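Local coordinates for penicillin-binding protein PbpB (PDB 6KGU) that synthesises cross-linked peptidoglycan from lipid intermediates in cell-wall biogenesis and is inactivated by beta-lactam antibiotics such as aztreonam, at residues R406-I411 and D429-V434; Q352-G357 and T389-T394. One frame throughout, in Å; residues are numbered along the deposited sequence.

Interaction 1: residues R406-I411 and D429-V434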
# COMPACT_ATOMS: atom_id res chain seq x y z
N ARG A 406 -9.26 11.43 -2.48
CA ARG A 406 -8.99 10.01 -2.50
C ARG A 406 -9.74 9.36 -3.65
O ARG A 406 -10.94 9.60 -3.83
CB ARG A 406 -9.41 9.38 -1.18
CG ARG A 406 -8.96 7.92 -1.01
CD ARG A 406 -9.09 7.49 0.43
NE ARG A 406 -10.46 7.46 0.92
CZ ARG A 406 -11.33 6.47 0.69
NH1 ARG A 406 -10.99 5.43 -0.05
NH2 ARG A 406 -12.55 6.53 1.21
N VAL A 407 -9.03 8.56 -4.43
CA VAL A 407 -9.65 7.80 -5.52
C VAL A 407 -9.43 6.32 -5.20
O VAL A 407 -8.29 5.84 -5.26
CB VAL A 407 -9.07 8.19 -6.89
CG1 VAL A 407 -9.77 7.41 -8.02
CG2 VAL A 407 -9.20 9.71 -7.13
N PRO A 408 -10.47 5.58 -4.84
CA PRO A 408 -10.31 4.17 -4.48
C PRO A 408 -9.55 3.41 -5.55
O PRO A 408 -9.84 3.56 -6.75
CB PRO A 408 -11.76 3.68 -4.35
CG PRO A 408 -12.53 4.92 -3.95
CD PRO A 408 -11.88 6.01 -4.78
N PRO A 409 -8.54 2.64 -5.17
CA PRO A 409 -7.70 1.98 -6.17
C PRO A 409 -8.47 0.92 -6.94
O PRO A 409 -9.38 0.28 -6.43
CB PRO A 409 -6.58 1.34 -5.33
CG PRO A 409 -7.15 1.23 -3.97
CD PRO A 409 -8.10 2.37 -3.79
N ARG A 410 -8.06 0.73 -8.20
CA ARG A 410 -8.66 -0.25 -9.09
C ARG A 410 -7.54 -0.95 -9.84
O ARG A 410 -6.53 -0.33 -10.18
CB ARG A 410 -9.63 0.41 -10.11
CG ARG A 410 -10.87 1.06 -9.49
CD ARG A 410 -11.79 -0.01 -8.95
NE ARG A 410 -13.05 0.50 -8.40
CZ ARG A 410 -13.27 0.75 -7.12
NH1 ARG A 410 -12.31 0.57 -6.21
NH2 ARG A 410 -14.48 1.18 -6.73
N ILE A 411 -7.74 -2.24 -10.11
CA ILE A 411 -6.75 -3.01 -10.84
C ILE A 411 -7.27 -3.50 -12.19
O ILE A 411 -6.45 -3.93 -13.02
CB ILE A 411 -6.23 -4.20 -10.00
CG1 ILE A 411 -4.90 -4.73 -10.58
CG2 ILE A 411 -7.27 -5.31 -9.94
CD1 ILE A 411 -4.01 -5.41 -9.56
N ASP A 429 -16.01 6.97 -7.75
CA ASP A 429 -16.26 8.37 -7.41
C ASP A 429 -15.17 8.92 -6.48
O ASP A 429 -14.74 8.25 -5.54
CB ASP A 429 -17.63 8.51 -6.76
CG ASP A 429 -18.75 8.57 -7.78
OD1 ASP A 429 -18.52 9.11 -8.89
OD2 ASP A 429 -19.85 8.06 -7.49
N ASP A 430 -14.74 10.15 -6.78
CA ASP A 430 -13.88 10.96 -5.93
C ASP A 430 -14.39 11.01 -4.50
O ASP A 430 -15.60 11.01 -4.24
CB ASP A 430 -13.81 12.40 -6.45
CG ASP A 430 -12.92 12.55 -7.67
OD1 ASP A 430 -12.26 11.58 -8.09
OD2 ASP A 430 -12.87 13.68 -8.20
N ILE A 431 -13.46 11.11 -3.56
CA ILE A 431 -13.77 11.35 -2.15
C ILE A 431 -12.84 12.45 -1.64
O ILE A 431 -11.64 12.21 -1.46
CB ILE A 431 -13.63 10.08 -1.29
CG1 ILE A 431 -14.46 8.95 -1.90
CG2 ILE A 431 -14.03 10.38 0.15
CD1 ILE A 431 -14.09 7.59 -1.40
N ARG A 432 -13.40 13.63 -1.41
CA ARG A 432 -12.67 14.77 -0.85
C ARG A 432 -12.39 14.51 0.63
O ARG A 432 -13.31 14.40 1.44
CB ARG A 432 -13.51 16.04 -1.04
CG ARG A 432 -13.07 17.28 -0.24
CD ARG A 432 -11.77 17.89 -0.76
NE ARG A 432 -11.83 18.26 -2.17
CZ ARG A 432 -10.76 18.63 -2.87
NH1 ARG A 432 -9.56 18.67 -2.28
NH2 ARG A 432 -10.87 18.92 -4.16
N VAL A 433 -11.11 14.37 0.98
CA VAL A 433 -10.68 14.13 2.36
C VAL A 433 -10.22 15.42 3.03
O VAL A 433 -10.62 15.72 4.15
CB VAL A 433 -9.55 13.07 2.40
CG1 VAL A 433 -9.10 12.84 3.84
CG2 VAL A 433 -9.99 11.76 1.72
N VAL A 434 -9.33 16.16 2.37
CA VAL A 434 -8.87 17.46 2.83
C VAL A 434 -8.76 18.35 1.60
O VAL A 434 -8.81 17.87 0.47
CB VAL A 434 -7.51 17.39 3.56
CG1 VAL A 434 -7.61 16.56 4.82
CG2 VAL A 434 -6.43 16.86 2.60
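Arg406 and Ile431 form an antiparallel hydrogen-bonded pair: Arg406 N gives to Ile431 O at 2.7 Å and Ile431 N gives to Arg406 O at 3.0 Å. Strands 405-406 and 431-432 thus make a small two-stranded sheet in the transpeptidase domain, and both side chains leave it on the same face, side by side. Arg406 CB rests 3.8 Å from Val433 CG2. With CG anti to the backbone N (chi1 -171°), the chain runs on extended to CD, then bends at chi3 (65°), where NE bonds to the carbonyl O of Lys347, the last residue of helix 338-347. Ile431 CD1 lies over one face of the guanidinium, 3.6 Å from CZ and a tight 3.2 Å from NH2, while Val433 CG2 sits at its edge. The same Ile431 CD1 meets Pro408 CG at 4.0 Å, the two side chains crossing obliquely. On the other face of the pairing, Val407 CG2 touches Asp430 OD1. Lys347 NZ in turn bonds to Val433 O. The guanidinium thus packs a methyl against one face while NE is bound at the C-terminal end of helix 338-347, so apolar and polar contacts together limit its rotation.

Interaction 2: residues Q352-G357 and T389-T394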
# COMPACT_ATOMS: atom_id res chain seq x y z
N GLN A 352 -12.96 -0.09 5.61
CA GLN A 352 -13.84 -0.39 4.49
C GLN A 352 -13.01 -0.95 3.34
O GLN A 352 -11.93 -0.44 3.03
CB GLN A 352 -14.61 0.90 4.04
CG GLN A 352 -15.06 1.83 5.20
CD GLN A 352 -14.98 3.35 4.87
OE1 GLN A 352 -15.71 3.84 4.01
NE2 GLN A 352 -14.10 4.09 5.58
N ARG A 353 -13.53 -2.00 2.70
CA ARG A 353 -12.93 -2.50 1.46
C ARG A 353 -12.85 -1.40 0.40
O ARG A 353 -13.76 -0.58 0.27
CB ARG A 353 -13.75 -3.67 0.90
CG ARG A 353 -13.49 -4.97 1.58
CD ARG A 353 -14.39 -6.07 1.02
NE ARG A 353 -14.17 -7.29 1.78
CZ ARG A 353 -14.92 -7.68 2.80
NH1 ARG A 353 -15.96 -6.94 3.18
NH2 ARG A 353 -14.63 -8.81 3.44
N THR A 354 -11.77 -1.42 -0.38
CA THR A 354 -11.61 -0.43 -1.42
C THR A 354 -12.50 -0.70 -2.63
O THR A 354 -12.79 0.23 -3.38
CB THR A 354 -10.16 -0.37 -1.90
OG1 THR A 354 -9.84 -1.61 -2.55
CG2 THR A 354 -9.18 -0.11 -0.75
N GLY A 355 -12.92 -1.96 -2.83
CA GLY A 355 -13.54 -2.35 -4.08
C GLY A 355 -12.58 -2.47 -5.25
O GLY A 355 -12.98 -2.30 -6.41
N VAL A 356 -11.31 -2.79 -4.97
CA VAL A 356 -10.27 -2.79 -6.02
C VAL A 356 -10.54 -3.81 -7.11
O VAL A 356 -9.99 -3.69 -8.22
CB VAL A 356 -8.88 -3.02 -5.36
CG1 VAL A 356 -8.86 -4.35 -4.63
CG2 VAL A 356 -7.77 -2.96 -6.40
N GLY A 357 -11.37 -4.82 -6.86
CA GLY A 357 -11.60 -5.84 -7.85
C GLY A 357 -10.70 -7.05 -7.73
O GLY A 357 -10.37 -7.68 -8.74
N THR A 389 -5.08 -2.96 5.55
CA THR A 389 -4.27 -3.62 4.54
C THR A 389 -3.22 -2.67 3.98
O THR A 389 -3.30 -1.44 4.12
CB THR A 389 -5.15 -4.16 3.42
OG1 THR A 389 -5.74 -3.06 2.73
CG2 THR A 389 -6.26 -5.05 3.99
N LEU A 390 -2.21 -3.26 3.34
CA LEU A 390 -1.23 -2.48 2.60
C LEU A 390 -1.91 -1.59 1.56
O LEU A 390 -1.50 -0.43 1.36
CB LEU A 390 -0.22 -3.41 1.92
CG LEU A 390 0.98 -2.68 1.31
CD1 LEU A 390 1.61 -1.78 2.34
CD2 LEU A 390 2.04 -3.67 0.75
N LEU A 391 -2.93 -2.11 0.87
CA LEU A 391 -3.59 -1.31 -0.15
C LEU A 391 -4.32 -0.11 0.46
O LEU A 391 -4.26 1.01 -0.07
CB LEU A 391 -4.58 -2.17 -0.95
CG LEU A 391 -5.33 -1.44 -2.06
CD1 LEU A 391 -4.38 -0.87 -3.12
CD2 LEU A 391 -6.37 -2.37 -2.70
N GLN A 392 -5.04 -0.34 1.57
CA GLN A 392 -5.67 0.76 2.29
C GLN A 392 -4.64 1.80 2.74
O GLN A 392 -4.86 3.01 2.60
CB GLN A 392 -6.42 0.22 3.52
CG GLN A 392 -7.72 -0.49 3.19
CD GLN A 392 -8.37 -1.06 4.43
OE1 GLN A 392 -7.68 -1.52 5.33
NE2 GLN A 392 -9.71 -1.03 4.47
N MET A 393 -3.54 1.34 3.34
CA MET A 393 -2.49 2.25 3.78
C MET A 393 -2.00 3.10 2.61
O MET A 393 -1.94 4.33 2.70
CB MET A 393 -1.33 1.45 4.39
CG MET A 393 -0.18 2.28 4.93
SD MET A 393 1.23 1.24 5.40
CE MET A 393 2.26 1.39 3.94
N THR A 394 -1.65 2.44 1.51
CA THR A 394 -1.20 3.16 0.32
C THR A 394 -2.28 4.09 -0.22
O THR A 394 -1.99 5.18 -0.72
CB THR A 394 -0.76 2.14 -0.74
OG1 THR A 394 0.16 1.22 -0.14
CG2 THR A 394 -0.08 2.83 -1.89
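Gln392 sends its side chain across to the backbone of Gln352, where NE2 gives a hydrogen bond of 2.7 Å to Gln352 O. The oxygen lies in the amide plane of Gln392, but the donor stands well above the plane of the Gln352 carbonyl, 59° out of it. CG of Gln392 is anti to its carbonyl carbon (chi1 -75°), and the extended chain beyond it lies alongside the start of the helix, where the amide reaches both Thr389 N and the loop. NE2 also bonds to Ala363 O, so one amide nitrogen holds two parts of the long loop that precedes helix 390-401. The other end of the amide is fixed too: OE1 accepts from Thr389 N at 3.0 Å, and Thr389 OG1 accepts from Gln392 N, also at 3.0 Å. This reciprocal pair is a capping box, with Thr389 as N-cap of helix 390-401, a helix of the transpeptidase domain whose Leu390 and Thr394 pack on strand 220-227 of the large antiparallel sheet. One residue before Gln392, Leu391 reaches the loop through CD2 alone. That methyl meets Thr354 OG1 at 3.6 Å and lies over the branch point of Val356, 3.7 Å from both CB and CG1. Thr354 OG1 stands between its backbone N and carbonyl carbon (chi1 66°), which places it against Leu391 CD2 and where it takes a weak bond from Val356 N. Its main polar partner is Glu361 OE2, so the hydroxyl is satisfied although a methyl lies against it. Pro409 touches Thr354 and Leu391, and Met236 of strand 233-238 packs on Leu391.

How the interactions relate
From the N terminus, the chain leaves helix 338-347 and enters 352-357; interaction 2 closes the 31-residue span, free of helix and strand, that returns at the start of helix 390-401. That helix leads through strand 405-406 into 406-411, and interaction 1 closes a shorter excursion through strands 412-416 and 422-424. The two loops follow in series, neither nesting nor crossing. In space they meet, their centres about 11 Å apart: Arg410 NH1 lies 2.9 Å from Thr354 O and Ile411 N 3.3 Å from Val356 O, both probable hydrogen bonds. The loop after helix 338-347 is so tied to helix 390-401 and to the segment entering strand 412-416 of the mixed sheet.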